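PDB 3HN0: nitrate transport protein from Parabacteroides distasonis, which probably serves as the substrate-binding component of an ABC transporter, perhaps for nitrate or a related small ligand. Local coordinates for residues G84-V89 with I110-Y115; E134-I139 with L154-R159. One frame throughout, in Å; residues are numbered along the deposited sequence.

Contact 1. Residues G84-V89 with I110-Y115; sequences GTLYLV and ILTRYY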
# COMPACT_ATOMS: atom_id res chain seq x y z
N GLY A 84 2.74 -3.16 9.43
CA GLY A 84 3.67 -2.09 9.82
C GLY A 84 4.71 -2.65 10.78
O GLY A 84 4.50 -2.73 11.98
N THR A 85 5.84 -3.11 10.25
CA THR A 85 6.82 -3.71 11.11
C THR A 85 8.16 -3.03 11.18
O THR A 85 8.92 -3.28 12.13
CB THR A 85 7.03 -5.22 10.77
OG1 THR A 85 7.65 -5.34 9.52
CG2 THR A 85 5.72 -5.93 10.69
N LEU A 86 8.50 -2.20 10.20
CA LEU A 86 9.85 -1.65 10.16
C LEU A 86 9.85 -0.16 9.83
O LEU A 86 9.30 0.29 8.82
CB LEU A 86 10.70 -2.46 9.18
CG LEU A 86 12.19 -2.32 9.41
CD1 LEU A 86 12.59 -2.99 10.79
CD2 LEU A 86 12.95 -2.91 8.23
N TYR A 87 10.49 0.60 10.73
CA TYR A 87 10.64 2.01 10.56
C TYR A 87 12.06 2.47 10.76
O TYR A 87 12.81 1.89 11.53
CB TYR A 87 9.71 2.74 11.53
CG TYR A 87 8.27 2.56 11.24
CD1 TYR A 87 7.57 1.43 11.71
CD2 TYR A 87 7.55 3.51 10.49
CE1 TYR A 87 6.22 1.24 11.43
CE2 TYR A 87 6.19 3.30 10.21
CZ TYR A 87 5.54 2.18 10.69
OH TYR A 87 4.19 1.99 10.43
N LEU A 88 12.48 3.50 10.03
CA LEU A 88 13.81 4.07 10.22
C LEU A 88 13.72 5.23 11.19
O LEU A 88 12.89 6.13 11.00
CB LEU A 88 14.32 4.61 8.88
CG LEU A 88 15.68 5.29 8.80
CD1 LEU A 88 16.80 4.34 9.19
CD2 LEU A 88 15.82 5.82 7.36
N VAL A 89 14.61 5.26 12.17
CA VAL A 89 14.69 6.36 13.13
C VAL A 89 16.08 6.98 13.08
O VAL A 89 17.07 6.30 12.84
CB VAL A 89 14.36 5.89 14.57
CG1 VAL A 89 12.92 5.40 14.65
CG2 VAL A 89 15.34 4.75 15.06
N ILE A 110 17.13 -7.48 5.06
CA ILE A 110 16.87 -7.47 3.62
C ILE A 110 16.03 -6.27 3.18
O ILE A 110 16.36 -5.59 2.21
CB ILE A 110 16.26 -8.78 3.13
CG1 ILE A 110 17.25 -9.93 3.31
CG2 ILE A 110 15.85 -8.64 1.62
CD1 ILE A 110 16.62 -11.32 3.54
N LEU A 111 14.96 -5.98 3.93
CA LEU A 111 14.10 -4.86 3.62
C LEU A 111 14.79 -3.51 3.79
O LEU A 111 14.48 -2.54 3.07
CB LEU A 111 12.79 -4.91 4.42
CG LEU A 111 11.86 -6.09 3.98
CD1 LEU A 111 10.49 -5.98 4.67
CD2 LEU A 111 11.70 -6.19 2.47
N THR A 112 15.70 -3.42 4.74
CA THR A 112 16.46 -2.19 4.92
C THR A 112 17.38 -2.03 3.71
O THR A 112 17.44 -0.96 3.13
CB THR A 112 17.27 -2.24 6.25
OG1 THR A 112 16.34 -2.36 7.34
CG2 THR A 112 18.10 -0.98 6.44
N ARG A 113 18.04 -3.11 3.31
CA ARG A 113 18.90 -3.02 2.13
C ARG A 113 18.10 -2.65 0.89
O ARG A 113 18.52 -1.83 0.09
CB ARG A 113 19.66 -4.34 1.94
CG ARG A 113 20.81 -4.50 2.95
CD ARG A 113 21.67 -5.68 2.57
NE ARG A 113 21.28 -6.89 3.27
CZ ARG A 113 21.37 -8.13 2.79
NH1 ARG A 113 21.77 -8.35 1.54
NH2 ARG A 113 21.01 -9.15 3.56
N TYR A 114 16.88 -3.19 0.77
CA TYR A 114 16.04 -2.86 -0.36
C TYR A 114 15.67 -1.37 -0.40
O TYR A 114 15.70 -0.70 -1.46
CB TYR A 114 14.77 -3.73 -0.32
CG TYR A 114 13.75 -3.29 -1.33
CD1 TYR A 114 13.94 -3.52 -2.69
CD2 TYR A 114 12.55 -2.63 -0.93
CE1 TYR A 114 13.03 -3.11 -3.63
CE2 TYR A 114 11.62 -2.21 -1.89
CZ TYR A 114 11.87 -2.46 -3.24
OH TYR A 114 10.98 -2.07 -4.22
N TYR A 115 15.25 -0.87 0.76
CA TYR A 115 14.88 0.52 0.91
C TYR A 115 16.04 1.46 0.57
O TYR A 115 15.87 2.40 -0.16
CB TYR A 115 14.39 0.81 2.36
CG TYR A 115 14.13 2.26 2.59
CD1 TYR A 115 12.93 2.83 2.20
CD2 TYR A 115 15.08 3.08 3.18
CE1 TYR A 115 12.69 4.20 2.39
CE2 TYR A 115 14.83 4.45 3.37
CZ TYR A 115 13.63 4.97 2.97
OH TYR A 115 13.36 6.30 3.13

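Contact 2. Residues E134-I139 with L154-R159; sequences EITQGI and LSIALR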
# COMPACT_ATOMS: atom_id res chain seq x y z
N GLU A 134 18.40 -4.66 21.82
CA GLU A 134 19.78 -4.24 21.92
C GLU A 134 20.05 -2.93 21.19
O GLU A 134 20.79 -2.08 21.71
CB GLU A 134 20.72 -5.29 21.37
CG GLU A 134 20.89 -6.47 22.40
CD GLU A 134 21.50 -7.72 21.77
OE1 GLU A 134 21.47 -7.87 20.54
OE2 GLU A 134 22.01 -8.58 22.53
N ILE A 135 19.45 -2.80 20.02
CA ILE A 135 19.48 -1.55 19.25
C ILE A 135 18.87 -0.40 20.06
O ILE A 135 19.43 0.69 20.08
CB ILE A 135 18.79 -1.66 17.89
CG1 ILE A 135 19.66 -2.51 16.94
CG2 ILE A 135 18.56 -0.23 17.25
CD1 ILE A 135 19.13 -2.67 15.58
N THR A 136 17.75 -0.66 20.72
CA THR A 136 17.07 0.38 21.51
C THR A 136 18.01 0.87 22.61
O THR A 136 18.20 2.06 22.82
CB THR A 136 15.75 -0.15 22.12
OG1 THR A 136 14.87 -0.57 21.05
CG2 THR A 136 15.06 0.93 22.96
N GLN A 137 18.61 -0.08 23.31
CA GLN A 137 19.54 0.27 24.35
C GLN A 137 20.74 1.05 23.79
O GLN A 137 21.22 2.00 24.41
CB GLN A 137 19.98 -1.04 25.04
CG GLN A 137 20.96 -0.86 26.05
CD GLN A 137 20.47 0.10 27.05
OE1 GLN A 137 19.27 0.07 27.40
NE2 GLN A 137 21.33 1.01 27.48
N GLY A 138 21.27 0.63 22.63
CA GLY A 138 22.35 1.33 21.96
C GLY A 138 21.97 2.77 21.63
O GLY A 138 22.78 3.67 21.76
N ILE A 139 20.73 2.99 21.25
CA ILE A 139 20.29 4.37 20.98
C ILE A 139 20.34 5.19 22.29
O ILE A 139 20.95 6.25 22.35
CB ILE A 139 18.83 4.41 20.41
CG1 ILE A 139 18.78 3.80 19.02
CG2 ILE A 139 18.30 5.89 20.41
CD1 ILE A 139 17.38 3.60 18.43
N LEU A 154 10.35 0.56 19.05
CA LEU A 154 10.22 1.86 18.38
C LEU A 154 9.65 2.91 19.34
O LEU A 154 10.20 3.99 19.51
CB LEU A 154 9.32 1.72 17.16
CG LEU A 154 9.04 2.97 16.30
CD1 LEU A 154 10.32 3.69 15.89
CD2 LEU A 154 8.19 2.57 15.01
N SER A 155 8.51 2.58 19.93
CA SER A 155 7.82 3.49 20.86
C SER A 155 8.68 3.81 22.08
O SER A 155 8.76 4.97 22.54
CB SER A 155 6.49 2.87 21.33
OG SER A 155 5.58 2.81 20.25
N ILE A 156 9.33 2.77 22.59
CA ILE A 156 10.21 2.94 23.79
C ILE A 156 11.39 3.88 23.47
O ILE A 156 11.73 4.78 24.25
CB ILE A 156 10.71 1.56 24.26
CG1 ILE A 156 9.53 0.74 24.79
CG2 ILE A 156 11.87 1.70 25.30
CD1 ILE A 156 9.87 -0.74 24.96
N ALA A 157 12.01 3.68 22.30
CA ALA A 157 13.12 4.51 21.87
C ALA A 157 12.69 5.95 21.68
O ALA A 157 13.36 6.87 22.11
CB ALA A 157 13.71 3.96 20.54
N LEU A 158 11.54 6.13 21.03
CA LEU A 158 10.97 7.47 20.80
C LEU A 158 10.62 8.19 22.11
O LEU A 158 10.81 9.41 22.21
CB LEU A 158 9.74 7.39 19.87
CG LEU A 158 10.07 7.06 18.40
CD1 LEU A 158 8.76 6.76 17.66
CD2 LEU A 158 10.84 8.19 17.73
N ARG A 159 10.12 7.45 23.09
CA ARG A 159 9.75 8.00 24.39
C ARG A 159 11.02 8.40 25.16
O ARG A 159 11.14 9.48 25.72
CB ARG A 159 9.00 6.91 25.17
CG ARG A 159 8.26 7.35 26.41
CD ARG A 159 7.11 6.38 26.72
NE ARG A 159 7.60 5.15 27.35
CZ ARG A 159 7.60 3.94 26.80
NH1 ARG A 159 7.12 3.74 25.56
NH2 ARG A 159 8.07 2.94 27.53

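Contact 1. Residues G84-V89 with I110-Y115
Leu86, just before the central strand 87-90, meets Thr112 and Leu111 of helix 107-119. The closest approach is Leu86 CD2 to Thr112 OG1, 3.5 Å. The two side chains cross at about a right angle, so the methyl group touches the hydroxyl oxygen rather than lying alongside the threonine. This is packing, not a hydrogen bond. Thr112 OG1 is instead hydrogen-bonded to Pro108 O, one turn back in the same helix. Its chi1 of -62° keeps the oxygen beside the backbone N, where that bond can form. The same Leu86 CD2 lies 4.3 Å from Leu111 CB. Leu86 was modelled in two conformers, so these distances describe one of them.

The second part is looser. Leu88 CD2 approaches Tyr115 CE2 at 4.3 Å, and it meets the ring obliquely. Leu86, Leu88, Leu111 and Thr112 are buried, while Tyr115 is partly exposed. No hydrogen bond joins the two segments.

Leu86 and Leu88 turn toward the helix. Tyr87, between them, packs instead on Ile166 and Asp169 of strand 165-169. Val148 of strand 146-149 touches both Leu86 and Thr112, and Ala168 of strand 165-169 touches both Leu88 and Tyr115. Helix 107-119 therefore lies across one face of the three-stranded antiparallel sheet, with helix 251-264 packed against Ile110, Arg113 and Tyr114.

Contact 2. Residues E134-I139 with L154-R159
Thr136 and Ile139 pack on Ile156 and Ala157 in a pair of neighbouring helices, 132-141 and 153-160. The second helix belongs to a beta-alpha-beta crossover from strand 146-149 to strand 165-169, which passes over the strand between them. The helix segments run nearly parallel, at 7°, with their axes 9.7 Å apart.

The backbones come closest at Thr136 and Ala157, whose CA atoms are 5.7 Å apart. Thr136 supplies its methyl group. Thr136 CG2 lies 4.0 Å from Ile156 CG2 and 4.1 Å from Ala157 CB, so it touches two residues of the other helix. The Thr136 and Ile156 side chains cross at about a right angle. With chi1 at -60°, Thr136 holds CG2 anti to its own N and OG1 beside that N. The hydroxyl is then hydrogen-bonded to Ala132 O, one turn earlier. Farther along, Ile139 CD1 reaches Ala157 CB at 4.2 Å.

Leu149 of strand 146-149 touches both Thr136 and Ala157 from the sheet side. All the touching groups are methyls, and no hydrogen bond crosses. These two segments thus meet by apolar packing alone, while the one hydroxyl among these side chains is satisfied within its own helix.

Overall arrangement
From the N terminus, the chain builds much of the seven-stranded sheet before it enters strand 87-90. Contact 1 closes first, when helix 107-119 returns to this strand. Contact 2 follows in series, closing when helix 153-160 packs beside helix 132-141; the loops neither nest nor cross. The centres of the two contacts are about 16 Å apart, with strand 87-90 joining them. Its Tyr87 and Val89 pack on Leu154, and Val89 also on Ile139. Contact 1 thus ties a helix to one face of the three-stranded sheet, and contact 2 pairs two helices on the other. Both lie in one lobe, consistent with the two-lobed fold of periplasmic binding proteins.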